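Local coordinates for OmpT protein (Vibrio cholerae serotype O1, PDB 6EHE), which probably acts as a porin, a water-filled beta barrel that lets ions and small solutes diffuse across the outer membrane, at residues G3-Y8 and V34-T39; R12-F17 and S94-G99; W82-D87 and Q115-Y120; Y190-G195 and G205-N210. All coordinates share one frame; numbering follows the deposited sequence.

All four contacts reach the antiparallel beta barrel of this porin. Contacts 1 and 4 are backbone-paired strand ladders on opposite sides of the chain's centre, their centres about 34 Å apart. Contacts 2 and 3 instead join the wall to the loop that folds inward between strands 74-78 and 115-121. Contact 3 holds the start of that loop, and contact 2 holds a later part. Contacts 1 and 2 share strand 3-17 yet have centres about 30 Å apart. Along the chain contact 2 alternates with both contact 1 and contact 3; contact 4 follows all three. Contacts 3 and 4 touch where Ser85 packs near Tyr190, so the loop's start comes up to strand 178-199.

Contact 1: residues G3-Y8 and V34-T39; sequences GTVDFY and VDANYT
Val5 and Val34 meet methyl to methyl, with CG1 of Val5 3.7 Å from CG1 of Val34. The other methyl of Val34, CG2, lies 4.0 Å from CD1 of Phe7. Those two side chains run side by side and point the same way. The CB of Ala36 comes more loosely against CG2 of Val5 on the same apolar face.

The other face carries Thr4, Asp6, Asp35 and Asn37. Here one water spans both strands. It donates to the O of Asp35 at 2.6 Å and accepts from ND2 of Asn37 at 2.5 Å. It also bonds OG1 of Thr4, whose chi1 of 46° places the hydroxyl between the backbone N and the carbonyl carbon. A weak bond to Thr4 O is its fourth link. OG1 of Thr4 and ND2 of Asn37 are 3.9 Å apart, a gap the water bridges. OD2 of Asp6 and OD2 of Asp35 stand 5.0 Å apart, like charges not in contact. Asp6 and Phe7, with Trp319, bind calcium in a structure of this protein; none is bound to this chain here.

Between the backbones, the hydrogen-bonded pairs Thr4-Asn37 and Asp6-Asp35 supply four bonds. Tyr8 brings CE1 to 3.7 Å from the N of Val34, obliquely, with Asp35 N near the ring edge.

The two segments belong to the hairpin of strands 3-17 and 24-39. Strand 44-53 lies next to strand 24-39: Tyr8 OH bonds Glu51, Asp35 OD1 bonds Gln47, and Val34 and Ala36 pair with Val50 and Gly48.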
# COMPACT_ATOMS: atom_id res chain seq x y z
N GLY A 3 9.74 -10.27 -27.55
CA GLY A 3 9.26 -9.41 -26.50
C GLY A 3 7.76 -9.31 -26.66
O GLY A 3 7.20 -9.74 -27.67
N THR A 4 7.10 -8.73 -25.68
CA THR A 4 5.66 -8.58 -25.74
C THR A 4 5.29 -7.13 -25.52
O THR A 4 6.03 -6.37 -24.89
CB THR A 4 4.97 -9.44 -24.67
OG1 THR A 4 5.66 -9.29 -23.42
CG2 THR A 4 5.01 -10.90 -25.09
N VAL A 5 4.14 -6.74 -26.04
CA VAL A 5 3.46 -5.53 -25.61
C VAL A 5 2.10 -5.93 -25.08
O VAL A 5 1.37 -6.67 -25.74
CB VAL A 5 3.33 -4.51 -26.75
CG1 VAL A 5 2.71 -3.23 -26.22
CG2 VAL A 5 4.71 -4.26 -27.36
N ASP A 6 1.76 -5.46 -23.90
CA ASP A 6 0.51 -5.85 -23.27
C ASP A 6 -0.24 -4.58 -22.90
O ASP A 6 0.23 -3.80 -22.08
CB ASP A 6 0.78 -6.74 -22.06
CG ASP A 6 -0.47 -7.04 -21.24
OD1 ASP A 6 -1.55 -7.31 -21.83
OD2 ASP A 6 -0.35 -7.01 -19.98
N PHE A 7 -1.37 -4.35 -23.55
CA PHE A 7 -2.31 -3.36 -23.04
C PHE A 7 -3.13 -4.01 -21.95
O PHE A 7 -3.57 -5.16 -22.10
CB PHE A 7 -3.21 -2.83 -24.15
CG PHE A 7 -2.46 -2.21 -25.27
CD1 PHE A 7 -2.25 -0.84 -25.30
CD2 PHE A 7 -1.91 -3.01 -26.28
CE1 PHE A 7 -1.53 -0.27 -26.33
CE2 PHE A 7 -1.18 -2.45 -27.31
CZ PHE A 7 -0.99 -1.07 -27.34
N TYR A 8 -3.26 -3.32 -20.83
CA TYR A 8 -3.98 -3.88 -19.69
C TYR A 8 -4.75 -2.76 -19.02
O TYR A 8 -4.51 -1.57 -19.26
CB TYR A 8 -3.04 -4.55 -18.68
CG TYR A 8 -2.15 -3.56 -17.96
CD1 TYR A 8 -0.89 -3.24 -18.44
CD2 TYR A 8 -2.60 -2.91 -16.82
CE1 TYR A 8 -0.09 -2.33 -17.79
CE2 TYR A 8 -1.80 -1.99 -16.15
CZ TYR A 8 -0.55 -1.70 -16.64
OH TYR A 8 0.24 -0.76 -15.97
N VAL A 34 0.25 0.19 -20.44
CA VAL A 34 1.02 -0.55 -21.43
C VAL A 34 2.24 -1.14 -20.74
O VAL A 34 2.96 -0.42 -20.04
CB VAL A 34 1.48 0.35 -22.60
CG1 VAL A 34 2.03 -0.50 -23.75
CG2 VAL A 34 0.34 1.20 -23.09
N ASP A 35 2.48 -2.43 -20.96
CA ASP A 35 3.63 -3.13 -20.40
C ASP A 35 4.40 -3.75 -21.56
O ASP A 35 3.94 -4.72 -22.15
CB ASP A 35 3.17 -4.20 -19.42
CG ASP A 35 4.31 -4.79 -18.65
OD1 ASP A 35 5.44 -4.27 -18.78
OD2 ASP A 35 4.09 -5.78 -17.92
N ALA A 36 5.55 -3.19 -21.90
CA ALA A 36 6.36 -3.73 -22.98
C ALA A 36 7.59 -4.38 -22.39
O ALA A 36 8.25 -3.80 -21.52
CB ALA A 36 6.78 -2.65 -23.97
N ASN A 37 7.91 -5.56 -22.88
CA ASN A 37 9.10 -6.27 -22.47
C ASN A 37 9.86 -6.69 -23.71
O ASN A 37 9.27 -7.13 -24.69
CB ASN A 37 8.71 -7.46 -21.61
CG ASN A 37 7.98 -7.02 -20.35
OD1 ASN A 37 8.62 -6.65 -19.35
ND2 ASN A 37 6.64 -7.03 -20.39
N TYR A 38 11.18 -6.51 -23.67
CA TYR A 38 12.06 -6.70 -24.81
C TYR A 38 13.24 -7.51 -24.35
O TYR A 38 13.88 -7.16 -23.36
CB TYR A 38 12.55 -5.36 -25.37
CG TYR A 38 13.44 -5.49 -26.58
CD1 TYR A 38 12.89 -5.68 -27.84
CD2 TYR A 38 14.82 -5.42 -26.47
CE1 TYR A 38 13.68 -5.82 -28.95
CE2 TYR A 38 15.62 -5.55 -27.58
CZ TYR A 38 15.04 -5.75 -28.82
OH TYR A 38 15.81 -5.88 -29.95
N THR A 39 13.56 -8.58 -25.07
CA THR A 39 14.68 -9.42 -24.70
C THR A 39 15.90 -9.02 -25.52
O THR A 39 15.83 -8.97 -26.75
CB THR A 39 14.33 -10.89 -24.93
OG1 THR A 39 13.30 -11.26 -23.99
CG2 THR A 39 15.55 -11.77 -24.74
O HOH W 1 4.82 -7.20 -22.05

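Contact 2: residues R12-F17 and S94-G99; sequences RTELKF and SYFFGG
The inward-folded constriction loop of the porin barrel, the loop called L3 in this family, rests here on the first strand, with Phe96 lying against Glu14 and Lys16. Segment 94-99 has no regular structure. The ring carbons CD1, CE1 and CZ of Phe96 meet the two side chains obliquely. CD of Glu14 is 3.6 Å from CE1 of Phe96, and the carboxylate and ring planes are turned 38° apart. Glu14 and Phe96 come from opposite directions. Lys16 instead slides past the ring, and its CD lies 3.4 Å from CD1 of Phe96. Bends at chi2 and chi3 (-129° and -41°) carry the lysine on towards Phe97, and NZ of Lys16 ends 3.9 Å from CE1 of Phe97.

Glu14 OE2 bonds Tyr278 OH, within the wall. The loop itself is tied to the wall by the N atoms of Tyr95 and Phe97, which bond the carboxylate of Glu280. Within the loop, the CB of Phe96 sits 3.5 Å above the Phe97 ring plane, over its centre. One water also joins the two segments: it donates to OE1 of Glu14 at 3.2 Å and to the O of Tyr95 at 3.0 Å.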
# COMPACT_ATOMS: atom_id res chain seq x y z
N ARG A 12 -12.97 -0.08 -12.37
CA ARG A 12 -13.37 -0.26 -10.99
C ARG A 12 -14.54 0.67 -10.74
O ARG A 12 -14.49 1.84 -11.11
CB ARG A 12 -12.20 0.06 -10.05
CG ARG A 12 -12.46 -0.25 -8.60
CD ARG A 12 -11.26 0.11 -7.73
NE ARG A 12 -10.11 -0.75 -8.01
CZ ARG A 12 -8.97 -0.69 -7.35
NH1 ARG A 12 -7.99 -1.50 -7.68
NH2 ARG A 12 -8.81 0.19 -6.36
N THR A 13 -15.61 0.15 -10.13
CA THR A 13 -16.71 1.03 -9.73
C THR A 13 -17.16 0.63 -8.33
O THR A 13 -17.34 -0.55 -8.04
CB THR A 13 -17.89 0.98 -10.71
OG1 THR A 13 -17.47 1.53 -11.97
CG2 THR A 13 -19.08 1.84 -10.19
N GLU A 14 -17.31 1.64 -7.48
CA GLU A 14 -17.48 1.39 -6.07
C GLU A 14 -18.51 2.34 -5.49
O GLU A 14 -18.62 3.50 -5.91
CB GLU A 14 -16.14 1.51 -5.31
CG GLU A 14 -15.18 0.37 -5.63
CD GLU A 14 -13.86 0.42 -4.89
OE1 GLU A 14 -13.41 1.53 -4.50
OE2 GLU A 14 -13.27 -0.66 -4.69
N LEU A 15 -19.25 1.81 -4.52
CA LEU A 15 -20.25 2.54 -3.75
C LEU A 15 -19.84 2.45 -2.30
O LEU A 15 -19.66 1.35 -1.77
CB LEU A 15 -21.65 1.94 -3.97
CG LEU A 15 -22.80 2.40 -3.08
CD1 LEU A 15 -23.25 3.83 -3.42
CD2 LEU A 15 -23.99 1.41 -3.13
N LYS A 16 -19.70 3.60 -1.65
CA LYS A 16 -19.18 3.67 -0.30
C LYS A 16 -20.13 4.46 0.58
O LYS A 16 -20.66 5.50 0.16
CB LYS A 16 -17.79 4.32 -0.27
CG LYS A 16 -16.68 3.50 -0.92
CD LYS A 16 -15.46 3.37 0.03
CE LYS A 16 -15.14 4.67 0.76
NZ LYS A 16 -14.09 4.49 1.82
N PHE A 17 -20.30 3.97 1.80
CA PHE A 17 -21.11 4.58 2.85
C PHE A 17 -20.20 4.73 4.05
O PHE A 17 -19.95 3.74 4.75
CB PHE A 17 -22.29 3.70 3.24
CG PHE A 17 -23.30 3.49 2.16
CD1 PHE A 17 -23.24 2.39 1.33
CD2 PHE A 17 -24.37 4.37 2.02
CE1 PHE A 17 -24.19 2.19 0.35
CE2 PHE A 17 -25.33 4.17 1.04
CZ PHE A 17 -25.24 3.08 0.20
N SER A 94 -8.62 -6.62 3.02
CA SER A 94 -9.81 -5.85 2.69
C SER A 94 -9.75 -5.29 1.29
O SER A 94 -8.70 -5.24 0.64
CB SER A 94 -9.99 -4.69 3.66
OG SER A 94 -9.01 -3.68 3.43
N TYR A 95 -10.90 -4.82 0.83
CA TYR A 95 -10.97 -4.04 -0.38
C TYR A 95 -11.19 -2.57 -0.09
O TYR A 95 -10.83 -1.73 -0.93
CB TYR A 95 -12.12 -4.56 -1.28
CG TYR A 95 -11.75 -5.72 -2.20
CD1 TYR A 95 -11.22 -5.49 -3.47
CD2 TYR A 95 -11.93 -7.04 -1.80
CE1 TYR A 95 -10.88 -6.53 -4.31
CE2 TYR A 95 -11.58 -8.09 -2.64
CZ TYR A 95 -11.07 -7.83 -3.89
OH TYR A 95 -10.71 -8.87 -4.72
N PHE A 96 -11.75 -2.24 1.08
CA PHE A 96 -12.25 -0.90 1.36
C PHE A 96 -11.61 -0.26 2.58
O PHE A 96 -11.09 0.85 2.48
CB PHE A 96 -13.76 -0.93 1.58
CG PHE A 96 -14.56 -0.95 0.31
CD1 PHE A 96 -14.61 0.16 -0.50
CD2 PHE A 96 -15.30 -2.07 -0.04
CE1 PHE A 96 -15.37 0.15 -1.67
CE2 PHE A 96 -16.05 -2.10 -1.20
CZ PHE A 96 -16.09 -0.99 -2.02
N PHE A 97 -11.67 -0.89 3.75
CA PHE A 97 -11.42 -0.21 5.00
C PHE A 97 -10.21 -0.68 5.78
O PHE A 97 -9.89 -0.06 6.80
CB PHE A 97 -12.65 -0.32 5.91
CG PHE A 97 -13.95 0.03 5.22
CD1 PHE A 97 -14.20 1.32 4.81
CD2 PHE A 97 -14.91 -0.94 5.00
CE1 PHE A 97 -15.38 1.64 4.19
CE2 PHE A 97 -16.11 -0.62 4.38
CZ PHE A 97 -16.34 0.67 3.97
N GLY A 98 -9.54 -1.76 5.37
CA GLY A 98 -8.43 -2.30 6.11
C GLY A 98 -7.13 -1.61 5.77
O GLY A 98 -7.09 -0.62 5.04
N GLY A 99 -6.05 -2.17 6.30
CA GLY A 99 -4.74 -1.62 6.04
C GLY A 99 -4.31 -0.52 6.99
O GLY A 99 -3.26 0.09 6.77
O HOH W 2 -11.69 1.02 -1.91

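Contact 3: residues W82-D87 and Q115-Y120; sequences WTTSDD and QVKYVY. With C8E ((hydroxyethyloxy)tri(ethyloxy)octane), chain H; C8E ((hydroxyethyloxy)tri(ethyloxy)octane), chain F.
Lys117 sets its CG beside its own backbone N (chi1 -62°), and a bend at chi3 (67°) turns the ammonium towards Asp87 and the carbonyl of Trp82. Asp87 likewise keeps CG beside its backbone N and comes from the opposite direction. The result is a salt bridge between NZ of Lys117 and OD2 of Asp87. Its modelled length is unusually short and not to be leaned on. NZ of Lys117 also donates to the O of Trp82 at 2.7 Å, approaching from 41° above the carbonyl plane. Two acceptors therefore hold the ammonium.

Gln115 is extended beyond CG and reaches the same carbonyl. Its NE2 makes a weak bond to Trp82 O at 3.3 Å, and a second weak bond to His112 O. At the other end of the amide, a water donates to OE1 of Gln115 at 2.7 Å and accepts from the N of Thr84 at 3.1 Å, so the backbone N of Thr84, at the start of the helix, has a water as its partner. A second water lies 2.7 Å from OG1 of Thr84 and donates to Tyr118 O.

Thr83 is the N-cap residue of helix 84-88, and its O accepts from Asp87 N at 3.0 Å. Ser85 OG bonds Glu144, and Asp86 OD1 bonds Tyr104. A bound detergent lies beside Asp87, with its C6 3.6 Å from CB of Asp87.

The short helix opens the loop that folds into the pore, and these bonds pin it to strand 115-121 of the wall. A loop of this kind forms the constriction zone in general diffusion porins.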
# COMPACT_ATOMS: atom_id res chain seq x y z
N TRP A 82 5.17 2.42 -7.03
CA TRP A 82 4.81 2.11 -5.65
C TRP A 82 6.06 1.73 -4.87
O TRP A 82 7.05 1.24 -5.43
CB TRP A 82 3.81 0.96 -5.60
CG TRP A 82 2.63 1.19 -6.47
CD1 TRP A 82 2.34 0.57 -7.66
CD2 TRP A 82 1.57 2.11 -6.22
NE1 TRP A 82 1.15 1.06 -8.16
CE2 TRP A 82 0.66 2.00 -7.29
CE3 TRP A 82 1.30 3.01 -5.19
CZ2 TRP A 82 -0.50 2.76 -7.36
CZ3 TRP A 82 0.14 3.77 -5.26
CH2 TRP A 82 -0.74 3.65 -6.34
N THR A 83 6.03 1.98 -3.57
CA THR A 83 7.17 1.63 -2.74
C THR A 83 7.29 0.12 -2.61
O THR A 83 6.31 -0.62 -2.71
CB THR A 83 7.03 2.25 -1.35
OG1 THR A 83 5.87 1.70 -0.71
CG2 THR A 83 6.94 3.78 -1.41
N THR A 84 8.53 -0.35 -2.39
CA THR A 84 8.76 -1.74 -2.03
C THR A 84 7.88 -2.14 -0.86
O THR A 84 7.34 -3.25 -0.83
CB THR A 84 10.22 -1.96 -1.65
OG1 THR A 84 11.08 -1.52 -2.70
CG2 THR A 84 10.45 -3.41 -1.39
N SER A 85 7.74 -1.25 0.13
CA SER A 85 6.89 -1.56 1.29
C SER A 85 5.46 -1.76 0.87
O SER A 85 4.73 -2.54 1.49
CB SER A 85 6.97 -0.45 2.34
OG SER A 85 6.87 0.83 1.75
N ASP A 86 5.04 -1.10 -0.21
CA ASP A 86 3.67 -1.30 -0.67
C ASP A 86 3.51 -2.62 -1.42
O ASP A 86 2.51 -3.32 -1.23
CB ASP A 86 3.24 -0.12 -1.54
CG ASP A 86 1.77 -0.17 -1.89
OD1 ASP A 86 0.92 -0.05 -0.98
OD2 ASP A 86 1.47 -0.33 -3.08
N ASP A 87 4.47 -2.96 -2.29
CA ASP A 87 4.48 -4.28 -2.91
C ASP A 87 4.43 -5.38 -1.87
O ASP A 87 3.66 -6.33 -2.01
CB ASP A 87 5.73 -4.46 -3.77
CG ASP A 87 5.84 -3.42 -4.87
OD1 ASP A 87 4.78 -2.85 -5.31
OD2 ASP A 87 7.00 -3.19 -5.29
N GLN A 115 12.31 6.33 -7.88
CA GLN A 115 13.04 5.32 -7.13
C GLN A 115 13.73 4.37 -8.07
O GLN A 115 13.31 4.16 -9.21
CB GLN A 115 12.17 4.44 -6.22
CG GLN A 115 10.93 5.01 -5.69
CD GLN A 115 10.09 3.95 -5.01
OE1 GLN A 115 10.59 3.09 -4.27
NE2 GLN A 115 8.79 4.01 -5.26
N VAL A 116 14.74 3.72 -7.51
CA VAL A 116 15.25 2.47 -8.05
C VAL A 116 14.86 1.37 -7.06
O VAL A 116 15.13 1.48 -5.85
CB VAL A 116 16.77 2.51 -8.29
CG1 VAL A 116 17.48 3.05 -7.10
CG2 VAL A 116 17.27 1.11 -8.56
N LYS A 117 14.18 0.36 -7.55
CA LYS A 117 13.75 -0.79 -6.79
C LYS A 117 14.49 -2.00 -7.34
O LYS A 117 14.76 -2.10 -8.53
CB LYS A 117 12.23 -0.98 -6.89
CG LYS A 117 11.41 0.18 -6.32
CD LYS A 117 9.92 0.11 -6.74
CE LYS A 117 9.17 -1.08 -6.12
NZ LYS A 117 7.74 -1.18 -6.51
N TYR A 118 14.80 -2.92 -6.46
CA TYR A 118 15.54 -4.13 -6.75
C TYR A 118 14.75 -5.30 -6.23
O TYR A 118 14.21 -5.23 -5.12
CB TYR A 118 16.88 -4.10 -6.05
CG TYR A 118 17.61 -5.40 -6.18
CD1 TYR A 118 18.21 -5.75 -7.37
CD2 TYR A 118 17.71 -6.29 -5.11
CE1 TYR A 118 18.87 -6.92 -7.50
CE2 TYR A 118 18.38 -7.50 -5.25
CZ TYR A 118 18.96 -7.79 -6.46
OH TYR A 118 19.64 -8.95 -6.67
N VAL A 119 14.71 -6.39 -7.01
CA VAL A 119 14.05 -7.64 -6.60
C VAL A 119 14.94 -8.81 -6.98
O VAL A 119 15.34 -8.94 -8.14
CB VAL A 119 12.68 -7.80 -7.29
CG1 VAL A 119 12.10 -9.17 -6.99
CG2 VAL A 119 11.71 -6.67 -6.90
N TYR A 120 15.22 -9.69 -6.01
CA TYR A 120 15.85 -10.99 -6.27
C TYR A 120 14.97 -12.10 -5.72
O TYR A 120 14.66 -12.11 -4.53
CB TYR A 120 17.24 -11.09 -5.63
CG TYR A 120 17.90 -12.46 -5.80
CD1 TYR A 120 18.42 -12.86 -7.03
CD2 TYR A 120 17.99 -13.35 -4.74
CE1 TYR A 120 19.01 -14.11 -7.20
CE2 TYR A 120 18.57 -14.61 -4.90
CZ TYR A 120 19.08 -14.98 -6.14
OH TYR A 120 19.68 -16.21 -6.32
C6 C8E H . 6.17 -6.70 -6.49
C7 C8E H . 7.65 -7.09 -6.53
C8 C8E H . 8.04 -7.98 -7.74
O9 C8E H . 8.17 -9.35 -7.34
C10 C8E H . 6.91 -10.00 -7.31
C11 C8E H . 6.97 -11.36 -6.60
O12 C8E H . 8.11 -11.47 -5.76
C13 C8E H . 8.02 -12.51 -4.80
C14 C8E H . 6.83 -12.26 -3.88
O15 C8E H . 7.22 -11.71 -2.64
C16 C8E H . 6.10 -11.46 -1.80
C17 C8E H . 5.99 -9.97 -1.43
O18 C8E H . 5.65 -9.17 -2.55
C19 C8E H . 4.35 -9.46 -3.05
C20 C8E H . 4.21 -8.79 -4.42
O21 C8E H . 4.49 -9.73 -5.44
O15 C8E F . 22.98 -13.82 -7.10
C16 C8E F . 23.26 -15.21 -7.16
C17 C8E F . 22.88 -15.85 -8.50
O18 C8E F . 24.02 -16.11 -9.31
C19 C8E F . 25.18 -16.49 -8.57
C20 C8E F . 25.44 -18.00 -8.61
O21 C8E F . 24.23 -18.73 -8.69
O HOH W 3 11.49 -3.52 -4.52
O HOH W 4 11.08 1.33 -2.33

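Contact 4: residues Y190-G195 and G205-N210; sequences YFEVTG and GVTYYN. With C8E ((hydroxyethyloxy)tri(ethyloxy)octane), chain C; C8E ((hydroxyethyloxy)tri(ethyloxy)octane), chain I.
Backbone bonds dominate between Phe191 and Asn210, Val193 and Tyr208, and Gly195 and Val206. Each pair is a hydrogen-bonded antiparallel pair with two bonds, six in all, the shortest being 2.8 Å from Asn210 N to Phe191 O. The axes of the two segments run 171° apart, antiparallel.

Side-chain hydrogen bonds form a short chain on the face carrying Glu192, Thr194, Thr207 and Tyr209. OG1 of Thr207 donates to OG1 of Thr194 at 2.5 Å. OG1 of Thr194 in turn donates to OE2 of Glu192, at a modelled length too short to trust. Thr207 OG1 also bonds the N of Ala91 in the inward-folded loop.

Aromatic contact comes from Tyr209. CB of Glu192 lies over one face of its ring, 3.4 Å from the centroid and 14° off the normal, a CH-pi contact. A bend at chi2 (-85°) turns the glutamate back from the ring towards Thr194. CD2 of Tyr190 sits at the edge of that ring, 4.1 Å from CE1 of Tyr209. The ring hydroxyls bond outside the pair: Tyr190 OH bonds Glu144, and Tyr209 OH bonds Tyr146 OH.

Detergent lines the other face, consistent with a lipid-facing wall. CG1 of Val193 is 3.5 Å from C16 of one molecule, whose O12 lies 3.3 Å from CE2 of Tyr208, at the ring edge. A second molecule lies beside Phe191 and Asn210.

The hairpin of strands 178-199 and 202-215 is flanked by strand 154-175, through Thr194 and His157, and by strand 221-236, through Tyr209 and Ala226.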
# COMPACT_ATOMS: atom_id res chain seq x y z
N TYR A 190 10.24 2.67 10.04
CA TYR A 190 9.28 1.61 10.31
C TYR A 190 9.90 0.25 10.06
O TYR A 190 10.83 0.10 9.25
CB TYR A 190 8.01 1.79 9.46
CG TYR A 190 8.34 2.17 8.04
CD1 TYR A 190 8.51 3.51 7.68
CD2 TYR A 190 8.47 1.20 7.05
CE1 TYR A 190 8.84 3.87 6.37
CE2 TYR A 190 8.77 1.55 5.74
CZ TYR A 190 8.97 2.89 5.41
OH TYR A 190 9.28 3.24 4.12
N PHE A 191 9.35 -0.74 10.75
CA PHE A 191 9.79 -2.11 10.63
C PHE A 191 8.59 -3.00 10.82
O PHE A 191 7.62 -2.63 11.49
CB PHE A 191 10.88 -2.46 11.65
CG PHE A 191 11.44 -3.85 11.47
CD1 PHE A 191 12.45 -4.10 10.55
CD2 PHE A 191 10.93 -4.92 12.19
CE1 PHE A 191 12.95 -5.36 10.36
CE2 PHE A 191 11.42 -6.19 11.99
CZ PHE A 191 12.42 -6.42 11.08
N GLU A 192 8.66 -4.20 10.25
CA GLU A 192 7.49 -5.04 10.05
C GLU A 192 7.89 -6.51 10.07
O GLU A 192 8.90 -6.89 9.44
CB GLU A 192 6.85 -4.68 8.70
CG GLU A 192 5.84 -5.65 8.13
CD GLU A 192 6.42 -6.80 7.34
OE1 GLU A 192 7.34 -6.62 6.51
OE2 GLU A 192 5.94 -7.92 7.58
N VAL A 193 7.07 -7.34 10.70
CA VAL A 193 7.15 -8.79 10.54
C VAL A 193 5.76 -9.34 10.21
O VAL A 193 4.77 -9.00 10.89
CB VAL A 193 7.73 -9.47 11.79
CG1 VAL A 193 7.65 -10.95 11.63
CG2 VAL A 193 9.18 -9.06 12.03
N THR A 194 5.67 -10.20 9.21
CA THR A 194 4.40 -10.78 8.80
C THR A 194 4.55 -12.29 8.69
O THR A 194 5.57 -12.79 8.22
CB THR A 194 3.92 -10.19 7.44
OG1 THR A 194 3.68 -8.78 7.58
CG2 THR A 194 2.65 -10.89 6.91
N GLY A 195 3.52 -13.00 9.11
CA GLY A 195 3.40 -14.42 8.81
C GLY A 195 2.03 -14.73 8.29
O GLY A 195 1.03 -14.25 8.83
N GLY A 205 -3.29 -14.35 8.37
CA GLY A 205 -2.11 -13.50 8.35
C GLY A 205 -2.05 -12.66 9.61
O GLY A 205 -3.08 -12.19 10.09
N VAL A 206 -0.84 -12.48 10.13
CA VAL A 206 -0.59 -11.54 11.22
C VAL A 206 0.58 -10.66 10.80
O VAL A 206 1.64 -11.18 10.41
CB VAL A 206 -0.26 -12.25 12.55
CG1 VAL A 206 0.13 -11.22 13.60
CG2 VAL A 206 -1.45 -13.06 13.05
N THR A 207 0.41 -9.34 10.91
CA THR A 207 1.50 -8.39 10.69
C THR A 207 1.66 -7.48 11.90
O THR A 207 0.68 -6.90 12.39
CB THR A 207 1.27 -7.55 9.43
OG1 THR A 207 1.27 -8.39 8.28
CG2 THR A 207 2.38 -6.52 9.23
N TYR A 208 2.88 -7.39 12.40
CA TYR A 208 3.27 -6.42 13.41
C TYR A 208 4.06 -5.35 12.69
O TYR A 208 5.00 -5.67 11.95
CB TYR A 208 4.15 -7.05 14.50
CG TYR A 208 3.51 -8.20 15.26
CD1 TYR A 208 2.67 -7.97 16.35
CD2 TYR A 208 3.77 -9.52 14.91
CE1 TYR A 208 2.10 -9.02 17.06
CE2 TYR A 208 3.20 -10.59 15.61
CZ TYR A 208 2.36 -10.33 16.68
OH TYR A 208 1.78 -11.37 17.37
N TYR A 209 3.67 -4.09 12.89
CA TYR A 209 4.39 -2.94 12.37
C TYR A 209 4.78 -2.04 13.53
O TYR A 209 4.01 -1.84 14.46
CB TYR A 209 3.56 -2.12 11.35
CG TYR A 209 4.03 -2.21 9.92
CD1 TYR A 209 4.98 -1.32 9.44
CD2 TYR A 209 3.51 -3.13 9.04
CE1 TYR A 209 5.43 -1.39 8.14
CE2 TYR A 209 3.93 -3.18 7.73
CZ TYR A 209 4.91 -2.31 7.29
OH TYR A 209 5.40 -2.31 6.01
N ASN A 210 5.97 -1.46 13.44
CA ASN A 210 6.39 -0.44 14.37
C ASN A 210 6.85 0.73 13.54
O ASN A 210 7.45 0.54 12.48
CB ASN A 210 7.53 -0.90 15.28
CG ASN A 210 8.10 0.25 16.14
OD1 ASN A 210 9.23 0.69 15.94
ND2 ASN A 210 7.29 0.74 17.08
C11 C8E C . 2.56 -13.98 15.91
O12 C8E C . 3.08 -13.69 14.63
C13 C8E C . 2.71 -14.67 13.66
C14 C8E C . 3.92 -15.08 12.82
O15 C8E C . 4.92 -14.10 13.09
C16 C8E C . 5.94 -13.99 12.11
C17 C8E C . 6.42 -15.38 11.64
O18 C8E C . 7.13 -16.09 12.63
C19 C8E C . 6.60 -17.37 12.89
C20 C8E C . 7.59 -18.43 12.40
O21 C8E C . 7.94 -19.30 13.46
C1 C8E I . 11.19 2.09 14.01
C2 C8E I . 11.59 0.62 13.92
C3 C8E I . 13.10 0.45 13.81
C4 C8E I . 13.67 1.25 12.63
C5 C8E I . 14.35 0.34 11.59
C6 C8E I . 14.09 0.80 10.15
C7 C8E I . 14.98 0.06 9.14
C8 C8E I . 14.87 -1.46 9.28
O9 C8E I . 14.84 -2.08 8.00
C10 C8E I . 15.94 -2.91 7.67